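PDB 4RTB: HydG protein from Carboxydothermus hydrogenoformans, which is a radical S-adenosylmethionine enzyme and CO/CN synthase that acts in the maturation of [FeFe]-hydrogenase and carries a [4Fe-4S] cluster. Local coordinates for residues I201-L206 and G278-S283; E209-E214 and W230-V235; I246-L251 and D269-K274; G263-A268 and R314-Y319. One frame throughout, in Å; residues are numbered along the deposited sequence.

Interaction 1: residues I201-L206 and G278-S283; sequences IGTYQL and GPHTVS
Thr203 and His280 supply the one polar bond between residues 201-206 and 278-283, a weak one: OG1 of Thr203 lies 3.5 Å from ND1 of His280, and either atom could be the donor. The hydroxyl meets the imidazole at its edge, close to the ring plane. It gets there because OG1 of Thr203 stands anti to the carbonyl carbon (chi1 -57°) while CG of His280 extends anti to its own backbone N (chi1 -179°). One face of the imidazole is met by CG2 of Thr281, 3.7 Å above the ring plane and offset toward the rim. The backbones stay well apart, with 7.9 Å between the CA atoms of Thr203 and His280, because strand 246-249 runs between strands 204-205 and 281-283 in the parallel sheet, consistent with the barrel of radical SAM enzymes. The touching side chains therefore reach across a middle strand, and OG1 of Thr281 packs on CA of Gly247. The remaining approaches are looser. Gln205, extended beyond CG, crosses Thr281 at about a right angle, its NE2 3.8 Å from OG1 of Thr281. Its OE1 is 4.2 Å from OG of Ser283. Ile323 of strand 321-324 touches Gln205, Thr281 and Ser283 alike.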
loop_
_atom_site.group_PDB
_atom_site.type_symbol
_atom_site.label_atom_id
_atom_site.label_comp_id
_atom_site.label_asym_id
_atom_site.label_seq_id
_atom_site.Cartn_x
_atom_site.Cartn_y
_atom_site.Cartn_z
ATOM N N ILE A 201 -10.407 7.914 11.725
ATOM C CA ILE A 201 -9.857 6.985 10.743
ATOM C C ILE A 201 -8.429 6.607 11.115
ATOM O O ILE A 201 -7.760 7.328 11.855
ATOM C CB ILE A 201 -9.873 7.574 9.320
ATOM C CG1 ILE A 201 -9.136 8.914 9.286
ATOM C CG2 ILE A 201 -11.301 7.734 8.828
ATOM C CD1 ILE A 201 -7.849 8.885 8.490
ATOM N N GLY A 202 -7.967 5.474 10.604
ATOM C CA GLY A 202 -6.613 5.034 10.872
ATOM C C GLY A 202 -5.603 5.796 10.038
ATOM O O GLY A 202 -4.932 6.705 10.529
ATOM N N THR A 203 -5.507 5.427 8.766
ATOM C CA THR A 203 -4.526 6.017 7.867
ATOM C C THR A 203 -5.197 6.665 6.666
ATOM O O THR A 203 -6.123 6.106 6.079
ATOM C CB THR A 203 -3.513 4.961 7.373
ATOM O OG1 THR A 203 -2.876 4.343 8.499
ATOM C CG2 THR A 203 -2.454 5.602 6.484
ATOM N N TYR A 204 -4.725 7.853 6.312
ATOM C CA TYR A 204 -5.212 8.553 5.135
ATOM C C TYR A 204 -4.240 8.376 3.974
ATOM O O TYR A 204 -3.121 8.887 4.009
ATOM C CB TYR A 204 -5.416 10.034 5.446
ATOM C CG TYR A 204 -5.606 10.892 4.221
ATOM C CD1 TYR A 204 -4.620 11.781 3.814
ATOM C CD2 TYR A 204 -6.766 10.804 3.464
ATOM C CE1 TYR A 204 -4.787 12.564 2.693
ATOM C CE2 TYR A 204 -6.942 11.582 2.340
ATOM C CZ TYR A 204 -5.950 12.461 1.958
ATOM O OH TYR A 204 -6.123 13.240 0.837
ATOM N N GLN A 205 -4.668 7.644 2.951
ATOM C CA GLN A 205 -3.800 7.356 1.813
ATOM C C GLN A 205 -4.104 8.235 0.606
ATOM O O GLN A 205 -5.229 8.260 0.108
ATOM C CB GLN A 205 -3.911 5.882 1.422
ATOM C CG GLN A 205 -2.982 4.980 2.213
ATOM C CD GLN A 205 -3.424 3.533 2.203
ATOM O OE1 GLN A 205 -4.094 3.079 1.276
ATOM N NE2 GLN A 205 -3.057 2.800 3.250
ATOM N N LEU A 206 -3.086 8.951 0.141
ATOM C CA LEU A 206 -3.207 9.772 -1.056
ATOM C C LEU A 206 -2.005 9.533 -1.962
ATOM O O LEU A 206 -0.871 9.849 -1.599
ATOM C CB LEU A 206 -3.323 11.253 -0.687
ATOM C CG LEU A 206 -4.029 12.179 -1.683
ATOM C CD1 LEU A 206 -3.114 12.601 -2.825
ATOM C CD2 LEU A 206 -5.295 11.524 -2.214
ATOM N N GLY A 278 7.768 10.271 9.336
ATOM C CA GLY A 278 7.664 9.891 7.942
ATOM C C GLY A 278 6.307 9.282 7.665
ATOM O O GLY A 278 5.494 9.127 8.576
ATOM N N PRO A 279 6.053 8.937 6.398
ATOM C CA PRO A 279 4.812 8.267 6.006
ATOM C C PRO A 279 4.727 6.879 6.615
ATOM O O PRO A 279 5.733 6.166 6.672
ATOM C CB PRO A 279 4.917 8.177 4.479
ATOM C CG PRO A 279 6.006 9.118 4.104
ATOM C CD PRO A 279 6.944 9.158 5.251
ATOM N N HIS A 280 3.539 6.503 7.067
ATOM C CA HIS A 280 3.329 5.173 7.605
ATOM C C HIS A 280 3.517 4.117 6.519
ATOM O O HIS A 280 4.199 3.114 6.731
ATOM C CB HIS A 280 1.937 5.062 8.217
ATOM C CG HIS A 280 1.658 3.726 8.824
ATOM N ND1 HIS A 280 0.380 3.242 8.997
ATOM C CD2 HIS A 280 2.492 2.770 9.300
ATOM C CE1 HIS A 280 0.441 2.041 9.549
ATOM N NE2 HIS A 280 1.709 1.737 9.746
ATOM N N THR A 281 2.905 4.345 5.359
ATOM C CA THR A 281 2.960 3.381 4.265
ATOM C C THR A 281 3.277 4.016 2.913
ATOM O O THR A 281 2.870 5.146 2.626
ATOM C CB THR A 281 1.625 2.610 4.112
ATOM O OG1 THR A 281 0.642 3.460 3.508
ATOM C CG2 THR A 281 1.112 2.112 5.458
ATOM N N VAL A 282 4.003 3.270 2.086
ATOM C CA VAL A 282 4.167 3.601 0.677
ATOM C C VAL A 282 3.481 2.528 -0.167
ATOM O O VAL A 282 3.862 1.359 -0.125
ATOM C CB VAL A 282 5.650 3.710 0.268
ATOM C CG1 VAL A 282 5.768 3.865 -1.237
ATOM C CG2 VAL A 282 6.323 4.868 0.985
ATOM N N SER A 283 2.458 2.928 -0.914
ATOM C CA SER A 283 1.720 2.008 -1.773
ATOM C C SER A 283 2.339 1.968 -3.163
ATOM O O SER A 283 2.490 3.005 -3.804
ATOM C CB SER A 283 0.248 2.419 -1.866
ATOM O OG SER A 283 -0.340 2.549 -0.583
#

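Interaction 2: residues E209-E214 and W230-V235; sequences ESYNPE and WRLNAV. With SAM (S-adenosylmethionine), chain B.
The S-adenosylmethionine pocket brings Glu209 and Arg231 together, each holding a different part of the ligand. The Glu209 carboxylate takes the ribose: O3' of SAM donates to OE2 at 2.5 Å, and O2' donates to OE1 over a distance modelled too short to be trusted. Arg231 takes the methionine carboxylate, NH2 donating to OXT of SAM at 2.6 Å, nearly straight at 171° and in the guanidinium plane. A bend at chi3 (-84°) swings the guanidinium to this carboxylate. Between the two protein groups OE2 of Glu209 and NH1 of Arg231 form a salt bridge of 3.5 Å, doubtful because NH1 is poorly placed; the carboxylate and guanidinium planes are 37° apart. Farther from the ligand the contact is apolar, CD1 of Leu232 lying 3.9 Å from CE2 of Tyr211, with the side chains roughly perpendicular. The hydroxyl of Tyr211 is hydrogen-bonded to ND1 of His267. Tyr211 thus leans on helix 257-275, touching Phe259 and Val264, while Leu232 also packs against Ile26 of helix 23-39.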
loop_
_atom_site.group_PDB
_atom_site.type_symbol
_atom_site.label_atom_id
_atom_site.label_comp_id
_atom_site.label_asym_id
_atom_site.label_seq_id
_atom_site.Cartn_x
_atom_site.Cartn_y
_atom_site.Cartn_z
ATOM N N GLU A 209 0.370 9.577 -7.692
ATOM C CA GLU A 209 0.251 8.958 -9.020
ATOM C C GLU A 209 1.531 9.138 -9.833
ATOM O O GLU A 209 2.132 8.163 -10.279
ATOM C CB GLU A 209 -0.948 9.514 -9.803
ATOM C CG GLU A 209 -2.244 9.637 -9.010
ATOM C CD GLU A 209 -2.862 8.301 -8.636
ATOM O OE1 GLU A 209 -2.396 7.254 -9.133
ATOM O OE2 GLU A 209 -3.824 8.302 -7.838
ATOM N N SER A 210 1.939 10.386 -10.035
ATOM C CA SER A 210 3.212 10.672 -10.680
ATOM C C SER A 210 3.860 11.932 -10.131
ATOM O O SER A 210 3.186 12.925 -9.860
ATOM C CB SER A 210 3.045 10.812 -12.190
ATOM O OG SER A 210 4.220 11.368 -12.752
ATOM N N TYR A 211 5.178 11.880 -9.989
ATOM C CA TYR A 211 5.942 13.007 -9.480
ATOM C C TYR A 211 6.527 13.843 -10.608
ATOM O O TYR A 211 7.164 14.866 -10.359
ATOM C CB TYR A 211 7.053 12.514 -8.555
ATOM C CG TYR A 211 6.547 12.108 -7.193
ATOM C CD1 TYR A 211 6.089 10.820 -6.954
ATOM C CD2 TYR A 211 6.515 13.020 -6.150
ATOM C CE1 TYR A 211 5.619 10.451 -5.709
ATOM C CE2 TYR A 211 6.049 12.661 -4.905
ATOM C CZ TYR A 211 5.602 11.378 -4.690
ATOM O OH TYR A 211 5.139 11.029 -3.450
ATOM N N ASN A 212 6.314 13.410 -11.847
ATOM C CA ASN A 212 6.738 14.203 -12.994
ATOM C C ASN A 212 5.590 15.060 -13.501
ATOM O O ASN A 212 4.636 14.538 -14.079
ATOM C CB ASN A 212 7.268 13.312 -14.119
ATOM C CG ASN A 212 8.202 14.055 -15.058
ATOM O OD1 ASN A 212 8.724 15.118 -14.718
ATOM N ND2 ASN A 212 8.421 13.498 -16.243
ATOM N N PRO A 213 5.680 16.382 -13.285
ATOM C CA PRO A 213 4.640 17.325 -13.713
ATOM C C PRO A 213 4.366 17.225 -15.208
ATOM O O PRO A 213 3.259 17.520 -15.654
ATOM C CB PRO A 213 5.233 18.694 -13.362
ATOM C CG PRO A 213 6.259 18.413 -12.322
ATOM C CD PRO A 213 6.821 17.070 -12.658
ATOM N N GLU A 214 5.371 16.795 -15.964
ATOM C CA GLU A 214 5.269 16.726 -17.414
ATOM C C GLU A 214 4.432 15.534 -17.879
ATOM O O GLU A 214 3.811 15.592 -18.941
ATOM C CB GLU A 214 6.665 16.672 -18.045
ATOM C CG GLU A 214 7.600 17.796 -17.605
ATOM C CD GLU A 214 6.988 19.181 -17.765
ATOM O OE1 GLU A 214 6.381 19.457 -18.823
ATOM O OE2 GLU A 214 7.114 19.997 -16.825
ATOM N N TRP A 230 -1.658 21.022 -5.699
ATOM C CA TRP A 230 -2.781 20.818 -4.795
ATOM C C TRP A 230 -2.808 19.384 -4.271
ATOM O O TRP A 230 -3.251 19.137 -3.150
ATOM C CB TRP A 230 -4.104 21.153 -5.486
ATOM C CG TRP A 230 -5.293 20.941 -4.611
ATOM C CD1 TRP A 230 -6.315 20.058 -4.814
ATOM C CD2 TRP A 230 -5.587 21.609 -3.377
ATOM N NE1 TRP A 230 -7.226 20.141 -3.789
ATOM C CE2 TRP A 230 -6.798 21.090 -2.893
ATOM C CE3 TRP A 230 -4.931 22.601 -2.635
ATOM C CZ2 TRP A 230 -7.378 21.524 -1.702
ATOM C CZ3 TRP A 230 -5.508 23.033 -1.455
ATOM C CH2 TRP A 230 -6.717 22.495 -1.001
ATOM N N ARG A 231 -2.327 18.447 -5.082
ATOM C CA ARG A 231 -2.307 17.040 -4.696
ATOM C C ARG A 231 -1.012 16.697 -3.965
ATOM O O ARG A 231 -1.005 15.868 -3.053
ATOM C CB ARG A 231 -2.491 16.145 -5.929
ATOM C CG ARG A 231 -2.216 14.661 -5.694
ATOM C CD ARG A 231 -2.821 13.784 -6.788
ATOM N NE ARG A 231 -4.227 13.483 -6.534
ATOM C CZ ARG A 231 -4.683 12.292 -6.156
ATOM N NH1 ARG A 231 -3.847 11.276 -6.000
ATOM N NH2 ARG A 231 -5.980 12.115 -5.943
ATOM N N LEU A 232 0.076 17.355 -4.352
ATOM C CA LEU A 232 1.381 17.067 -3.776
ATOM C C LEU A 232 1.457 17.366 -2.280
ATOM O O LEU A 232 1.885 16.512 -1.499
ATOM C CB LEU A 232 2.468 17.846 -4.507
ATOM C CG LEU A 232 3.867 17.421 -4.066
ATOM C CD1 LEU A 232 4.031 15.912 -4.188
ATOM C CD2 LEU A 232 4.910 18.131 -4.877
ATOM N N ASN A 233 1.058 18.570 -1.876
ATOM C CA ASN A 233 1.098 18.913 -0.457
ATOM C C ASN A 233 -0.236 18.675 0.246
ATOM O O ASN A 233 -0.564 19.352 1.221
ATOM C CB ASN A 233 1.547 20.367 -0.249
ATOM C CG ASN A 233 0.998 21.312 -1.294
ATOM O OD1 ASN A 233 -0.213 21.473 -1.429
ATOM N ND2 ASN A 233 1.895 21.966 -2.026
ATOM N N ALA A 234 -0.993 17.699 -0.246
ATOM C CA ALA A 234 -2.243 17.298 0.391
ATOM C C ALA A 234 -1.966 16.606 1.718
ATOM O O ALA A 234 -2.652 16.845 2.718
ATOM C CB ALA A 234 -3.043 16.384 -0.525
ATOM N N VAL A 235 -0.954 15.744 1.715
ATOM C CA VAL A 235 -0.559 15.025 2.916
ATOM C C VAL A 235 -0.024 15.985 3.973
ATOM O O VAL A 235 -0.189 15.747 5.164
ATOM C CB VAL A 235 0.499 13.947 2.610
ATOM C CG1 VAL A 235 -0.125 12.564 2.676
ATOM C CG2 VAL A 235 1.125 14.192 1.241
HETATM N N SAM B . -10.156 8.962 -6.339
HETATM C CA SAM B . -9.038 9.096 -5.405
HETATM C C SAM B . -7.723 9.474 -6.078
HETATM O O SAM B . -7.619 9.572 -7.296
HETATM O OXT SAM B . -6.723 9.692 -5.399
HETATM C CB SAM B . -8.823 7.813 -4.605
HETATM C CG SAM B . -9.371 6.518 -5.203
HETATM S SD SAM B . -8.619 5.897 -6.728
HETATM C CE SAM B . -9.937 4.774 -7.202
HETATM C "C5'" SAM B . -7.543 4.590 -6.099
HETATM C "C4'" SAM B . -6.226 4.415 -6.850
HETATM O "O4'" SAM B . -6.300 3.473 -7.907
HETATM C "C3'" SAM B . -5.756 5.708 -7.498
HETATM O "O3'" SAM B . -4.990 6.463 -6.592
HETATM C "C2'" SAM B . -4.926 5.231 -8.671
HETATM O "O2'" SAM B . -3.556 5.390 -8.398
HETATM C "C1'" SAM B . -5.227 3.748 -8.789
HETATM N N9 SAM B . -5.566 3.451 -10.188
HETATM C C8 SAM B . -6.480 4.116 -10.959
HETATM N N7 SAM B . -6.497 3.554 -12.187
HETATM C C5 SAM B . -5.597 2.548 -12.213
HETATM C C6 SAM B . -5.216 1.661 -13.209
HETATM N N6 SAM B . -5.781 1.724 -14.411
HETATM N N1 SAM B . -4.248 0.716 -12.944
HETATM C C2 SAM B . -3.665 0.656 -11.695
HETATM N N3 SAM B . -4.049 1.541 -10.709
HETATM C C4 SAM B . -5.001 2.472 -10.963
#

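Interaction 3: residues I246-L251 and D269-K274; sequences IGIGAL and DYLKKK. With SAM (S-adenosylmethionine), chain B.
With CG1 anti to the carbonyl carbon (chi1 -45°) and a nearly extended chi2 (-161°), Ile248 sends CD1 out from the strand to meet Leu271 tip to tip. CD1 of Ile248 lies 4.1 Å from CD2 of Leu271. Two residues back on the same side of strand 246-249, Ile246 holds CG1 between its backbone N and carbonyl carbon (chi1 61°), and its CD1 comes to 4.3 Å from CG of Leu271. One leucine of helix 257-275 is therefore met by two isoleucines of the strand, across 10.3 Å between the CA atoms of Ile246 and Leu271. Strand, helix and the following strand 281-283 form a beta-alpha-beta unit, and this contact seats the helix on its sheet. Beyond the strand, Leu251 faces the ligand, with CD1 3.7 Å from N3 of SAM. Both strand-helix pairs join methyl-bearing branches and bury just 98 Å², which implies cohesion by dispersion and exclusion of water, without directional bonds to fix how the leucine is turned.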
loop_
_atom_site.group_PDB
_atom_site.type_symbol
_atom_site.label_atom_id
_atom_site.label_comp_id
_atom_site.label_asym_id
_atom_site.label_seq_id
_atom_site.Cartn_x
_atom_site.Cartn_y
_atom_site.Cartn_z
ATOM N N ILE A 246 -0.270 8.747 7.516
ATOM C CA ILE A 246 -0.544 9.024 6.108
ATOM C C ILE A 246 0.125 8.008 5.188
ATOM O O ILE A 246 1.079 7.337 5.582
ATOM C CB ILE A 246 -0.068 10.432 5.717
ATOM C CG1 ILE A 246 1.443 10.550 5.920
ATOM C CG2 ILE A 246 -0.804 11.489 6.525
ATOM C CD1 ILE A 246 1.991 11.938 5.685
ATOM N N GLY A 247 -0.372 7.904 3.960
ATOM C CA GLY A 247 0.180 6.964 3.003
ATOM C C GLY A 247 0.493 7.575 1.651
ATOM O O GLY A 247 -0.378 8.155 1.005
ATOM N N ILE A 248 1.744 7.447 1.219
ATOM C CA ILE A 248 2.143 7.894 -0.112
ATOM C C ILE A 248 1.855 6.787 -1.125
ATOM O O ILE A 248 1.587 5.652 -0.742
ATOM C CB ILE A 248 3.644 8.271 -0.169
ATOM C CG1 ILE A 248 4.045 9.127 1.028
ATOM C CG2 ILE A 248 3.975 9.032 -1.438
ATOM C CD1 ILE A 248 5.341 9.894 0.802
ATOM N N GLY A 249 1.890 7.124 -2.411
ATOM C CA GLY A 249 1.801 6.146 -3.477
ATOM C C GLY A 249 2.229 6.751 -4.800
ATOM O O GLY A 249 2.159 7.964 -4.987
ATOM N N ALA A 250 2.684 5.907 -5.719
ATOM C CA ALA A 250 3.033 6.356 -7.060
ATOM C C ALA A 250 2.641 5.303 -8.082
ATOM O O ALA A 250 3.081 4.162 -8.006
ATOM C CB ALA A 250 4.516 6.665 -7.159
ATOM N N LEU A 251 1.804 5.689 -9.036
ATOM C CA LEU A 251 1.372 4.769 -10.077
ATOM C C LEU A 251 2.524 4.484 -11.034
ATOM O O LEU A 251 3.062 5.395 -11.668
ATOM C CB LEU A 251 0.171 5.339 -10.830
ATOM C CG LEU A 251 -0.633 4.360 -11.683
ATOM C CD1 LEU A 251 -0.702 2.999 -11.013
ATOM C CD2 LEU A 251 -2.029 4.912 -11.904
ATOM N N ASP A 269 11.452 11.276 2.600
ATOM C CA ASP A 269 12.561 12.048 3.147
ATOM C C ASP A 269 12.084 13.412 3.626
ATOM O O ASP A 269 12.299 13.792 4.783
ATOM C CB ASP A 269 13.660 12.227 2.097
ATOM C CG ASP A 269 14.866 11.346 2.351
ATOM O OD1 ASP A 269 14.685 10.186 2.776
ATOM O OD2 ASP A 269 15.999 11.816 2.113
ATOM N N TYR A 270 11.434 14.136 2.716
ATOM C CA TYR A 270 10.917 15.472 2.991
ATOM C C TYR A 270 10.002 15.489 4.208
ATOM O O TYR A 270 10.180 16.311 5.109
ATOM C CB TYR A 270 10.169 16.017 1.772
ATOM C CG TYR A 270 9.384 17.283 2.043
ATOM C CD1 TYR A 270 8.034 17.229 2.374
ATOM C CD2 TYR A 270 9.988 18.530 1.963
ATOM C CE1 TYR A 270 7.314 18.380 2.625
ATOM C CE2 TYR A 270 9.272 19.688 2.209
ATOM C CZ TYR A 270 7.934 19.607 2.538
ATOM O OH TYR A 270 7.211 20.753 2.786
ATOM N N LEU A 271 9.021 14.591 4.224
ATOM C CA LEU A 271 8.103 14.498 5.354
ATOM C C LEU A 271 8.850 14.270 6.666
ATOM O O LEU A 271 8.586 14.947 7.665
ATOM C CB LEU A 271 7.081 13.380 5.135
ATOM C CG LEU A 271 5.715 13.745 4.538
ATOM C CD1 LEU A 271 5.447 15.248 4.608
ATOM C CD2 LEU A 271 5.567 13.227 3.116
ATOM N N LYS A 272 9.787 13.324 6.651
ATOM C CA LYS A 272 10.592 13.019 7.830
ATOM C C LYS A 272 11.345 14.248 8.338
ATOM O O LYS A 272 11.382 14.507 9.542
ATOM C CB LYS A 272 11.579 11.891 7.524
ATOM N N LYS A 273 11.937 15.005 7.418
ATOM C CA LYS A 273 12.692 16.195 7.796
ATOM C C LYS A 273 11.790 17.314 8.320
ATOM O O LYS A 273 12.162 18.036 9.247
ATOM C CB LYS A 273 13.512 16.704 6.608
ATOM N N LYS A 274 10.605 17.448 7.732
ATOM C CA LYS A 274 9.729 18.576 8.036
ATOM C C LYS A 274 8.913 18.389 9.313
ATOM O O LYS A 274 8.820 19.304 10.130
ATOM C CB LYS A 274 8.783 18.842 6.862
ATOM C CG LYS A 274 7.916 20.086 7.024
HETATM N N SAM B . -10.156 8.962 -6.339
HETATM C CA SAM B . -9.038 9.096 -5.405
HETATM C C SAM B . -7.723 9.474 -6.078
HETATM O O SAM B . -7.619 9.572 -7.296
HETATM O OXT SAM B . -6.723 9.692 -5.399
HETATM C CB SAM B . -8.823 7.813 -4.605
HETATM C CG SAM B . -9.371 6.518 -5.203
HETATM S SD SAM B . -8.619 5.897 -6.728
HETATM C CE SAM B . -9.937 4.774 -7.202
HETATM C "C5'" SAM B . -7.543 4.590 -6.099
HETATM C "C4'" SAM B . -6.226 4.415 -6.850
HETATM O "O4'" SAM B . -6.300 3.473 -7.907
HETATM C "C3'" SAM B . -5.756 5.708 -7.498
HETATM O "O3'" SAM B . -4.990 6.463 -6.592
HETATM C "C2'" SAM B . -4.926 5.231 -8.671
HETATM O "O2'" SAM B . -3.556 5.390 -8.398
HETATM C "C1'" SAM B . -5.227 3.748 -8.789
HETATM N N9 SAM B . -5.566 3.451 -10.188
HETATM C C8 SAM B . -6.480 4.116 -10.959
HETATM N N7 SAM B . -6.497 3.554 -12.187
HETATM C C5 SAM B . -5.597 2.548 -12.213
HETATM C C6 SAM B . -5.216 1.661 -13.209
HETATM N N6 SAM B . -5.781 1.724 -14.411
HETATM N N1 SAM B . -4.248 0.716 -12.944
HETATM C C2 SAM B . -3.665 0.656 -11.695
HETATM N N3 SAM B . -4.049 1.541 -10.709
HETATM C C4 SAM B . -5.001 2.472 -10.963
#

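Interaction 4: residues G263-A268 and R314-Y319; sequences GVIAHA and RIMLPY
Ile265 and Met316 make one of the two apolar pairs between helix 257-275 and the last turn of helix 303-316 with the residue that follows it. CD1 of Ile265 reaches 3.7 Å from CG of Met316 and 3.9 Å from CB of Met316. The touching part of the methionine is thus the root of its side chain: the bend at chi2 (-81°) turns SD away, and that at chi3 (76°) places CE. The second pair sets CB of Ala268 against the branched end of Leu317, which lies just past the helix, at 3.7 Å from CD2 of Leu317 and 4.0 Å from CD1 of Leu317. Ile265 and Ala268 are three residues apart, less than one helical turn, and both point toward the other segment. CD1 of Leu317 also comes to 4.4 Å from CA of Ile265. In all 198 Å² is buried.

The polar bonds here are within 314-319. Two weak bonds from NH2 of Arg314 to the carbonyl oxygens of Leu317 and Pro318 would tie down the chain where it leaves the helix, but the placing of NH2 is doubtful.

Leu62 and Ala65 of helix 62-70 pack on Ile265 and Met316 respectively. Helices 257-275 and 303-316 flank strand 281-283 in sequence, and contact between successive helices on a parallel sheet fits the alpha/beta barrel known for radical SAM enzymes.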
loop_
_atom_site.group_PDB
_atom_site.type_symbol
_atom_site.label_atom_id
_atom_site.label_comp_id
_atom_site.label_asym_id
_atom_site.label_seq_id
_atom_site.Cartn_x
_atom_site.Cartn_y
_atom_site.Cartn_z
ATOM N N GLY A 263 11.136 9.932 -6.703
ATOM C CA GLY A 263 10.191 10.880 -6.143
ATOM C C GLY A 263 9.562 10.439 -4.837
ATOM O O GLY A 263 9.387 11.250 -3.928
ATOM N N VAL A 264 9.213 9.159 -4.742
ATOM C CA VAL A 264 8.618 8.634 -3.517
ATOM C C VAL A 264 9.583 8.746 -2.342
ATOM O O VAL A 264 9.224 9.244 -1.271
ATOM C CB VAL A 264 8.192 7.168 -3.682
ATOM C CG1 VAL A 264 7.799 6.577 -2.340
ATOM C CG2 VAL A 264 7.047 7.064 -4.668
ATOM N N ILE A 265 10.811 8.284 -2.551
ATOM C CA ILE A 265 11.827 8.336 -1.511
ATOM C C ILE A 265 12.114 9.781 -1.114
ATOM O O ILE A 265 12.243 10.090 0.073
ATOM C CB ILE A 265 13.131 7.649 -1.961
ATOM C CG1 ILE A 265 12.842 6.213 -2.406
ATOM C CG2 ILE A 265 14.152 7.659 -0.834
ATOM C CD1 ILE A 265 14.061 5.466 -2.894
ATOM N N ALA A 266 12.191 10.664 -2.105
ATOM C CA ALA A 266 12.391 12.087 -1.839
ATOM C C ALA A 266 11.250 12.649 -0.996
ATOM O O ALA A 266 11.467 13.474 -0.106
ATOM C CB ALA A 266 12.515 12.859 -3.143
ATOM N N HIS A 267 10.039 12.186 -1.283
ATOM C CA HIS A 267 8.835 12.638 -0.599
ATOM C C HIS A 267 8.847 12.225 0.871
ATOM O O HIS A 267 8.640 13.056 1.763
ATOM C CB HIS A 267 7.596 12.079 -1.305
ATOM C CG HIS A 267 6.332 12.804 -0.975
ATOM N ND1 HIS A 267 5.119 12.498 -1.568
ATOM C CD2 HIS A 267 6.076 13.821 -0.120
ATOM C CE1 HIS A 267 4.185 13.289 -1.090
ATOM N NE2 HIS A 267 4.737 14.105 -0.204
ATOM N N ALA A 268 9.096 10.940 1.117
ATOM C CA ALA A 268 9.185 10.421 2.481
ATOM C C ALA A 268 10.309 11.100 3.260
ATOM O O ALA A 268 10.143 11.447 4.436
ATOM C CB ALA A 268 9.385 8.919 2.461
ATOM N N ARG A 314 12.173 -0.984 0.178
ATOM C CA ARG A 314 12.358 -1.630 1.472
ATOM C C ARG A 314 13.701 -1.261 2.108
ATOM O O ARG A 314 13.776 -1.018 3.314
ATOM C CB ARG A 314 12.247 -3.152 1.345
ATOM C CG ARG A 314 12.639 -3.922 2.608
ATOM C CD ARG A 314 11.512 -4.016 3.639
ATOM N NE ARG A 314 11.119 -2.721 4.189
ATOM C CZ ARG A 314 9.897 -2.208 4.090
ATOM N NH1 ARG A 314 8.940 -2.884 3.470
ATOM N NH2 ARG A 314 9.632 -1.022 4.617
ATOM N N ILE A 315 14.754 -1.206 1.299
ATOM C CA ILE A 315 16.088 -0.949 1.830
ATOM C C ILE A 315 16.300 0.541 2.122
ATOM O O ILE A 315 17.088 0.899 2.995
ATOM C CB ILE A 315 17.192 -1.487 0.866
ATOM C CG1 ILE A 315 18.563 -1.518 1.553
ATOM C CG2 ILE A 315 17.235 -0.692 -0.427
ATOM C CD1 ILE A 315 19.471 -0.340 1.218
ATOM N N MET A 316 15.573 1.406 1.419
ATOM C CA MET A 316 15.714 2.847 1.618
ATOM C C MET A 316 14.849 3.369 2.762
ATOM O O MET A 316 15.295 4.202 3.552
ATOM C CB MET A 316 15.387 3.606 0.328
ATOM C CG MET A 316 16.425 3.462 -0.790
ATOM S SD MET A 316 17.878 4.523 -0.648
ATOM C CE MET A 316 18.809 3.694 0.632
ATOM N N LEU A 317 13.616 2.882 2.851
ATOM C CA LEU A 317 12.724 3.250 3.947
ATOM C C LEU A 317 12.322 2.007 4.726
ATOM O O LEU A 317 11.207 1.509 4.573
ATOM C CB LEU A 317 11.489 3.968 3.413
ATOM C CG LEU A 317 11.778 5.107 2.440
ATOM C CD1 LEU A 317 10.634 5.257 1.455
ATOM C CD2 LEU A 317 12.025 6.407 3.191
ATOM N N PRO A 318 13.235 1.508 5.573
ATOM C CA PRO A 318 13.081 0.216 6.251
ATOM C C PRO A 318 11.905 0.171 7.224
ATOM O O PRO A 318 11.196 -0.836 7.267
ATOM C CB PRO A 318 14.412 0.054 6.996
ATOM C CG PRO A 318 14.897 1.444 7.204
ATOM C CD PRO A 318 14.456 2.214 5.999
ATOM N N TYR A 319 11.699 1.242 7.983
ATOM C CA TYR A 319 10.625 1.276 8.972
ATOM C C TYR A 319 9.314 1.772 8.365
ATOM O O TYR A 319 8.325 1.969 9.071
ATOM C CB TYR A 319 11.028 2.150 10.163
ATOM C CG TYR A 319 12.229 1.618 10.914
ATOM C CD1 TYR A 319 13.516 2.015 10.577
ATOM C CD2 TYR A 319 12.074 0.712 11.956
ATOM C CE1 TYR A 319 14.618 1.526 11.260
ATOM C CE2 TYR A 319 13.171 0.218 12.644
ATOM C CZ TYR A 319 14.439 0.629 12.292
ATOM O OH TYR A 319 15.530 0.141 12.973
#

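From the N terminus, residues 201-206 open interaction 1, the loop of which closes only at 278-283. Interactions 2 and 3 are nested within it, one after the other: 209-214 finds 230-235, and 246-251 then begins the loop that 269-274 closes. Interaction 4 starts at 263-268, inside the loop of interaction 3, and ends at 314-319, past the end of interaction 1, so it crosses both. Interactions 3 and 4 use successive parts of helix 257-275, tying it to strand 246-249 and to helix 303-316. Interaction 1 links the strands flanking 246-249, and interaction 2 joins the loop after strand 204-205 to helix 228-232 beside the ligand.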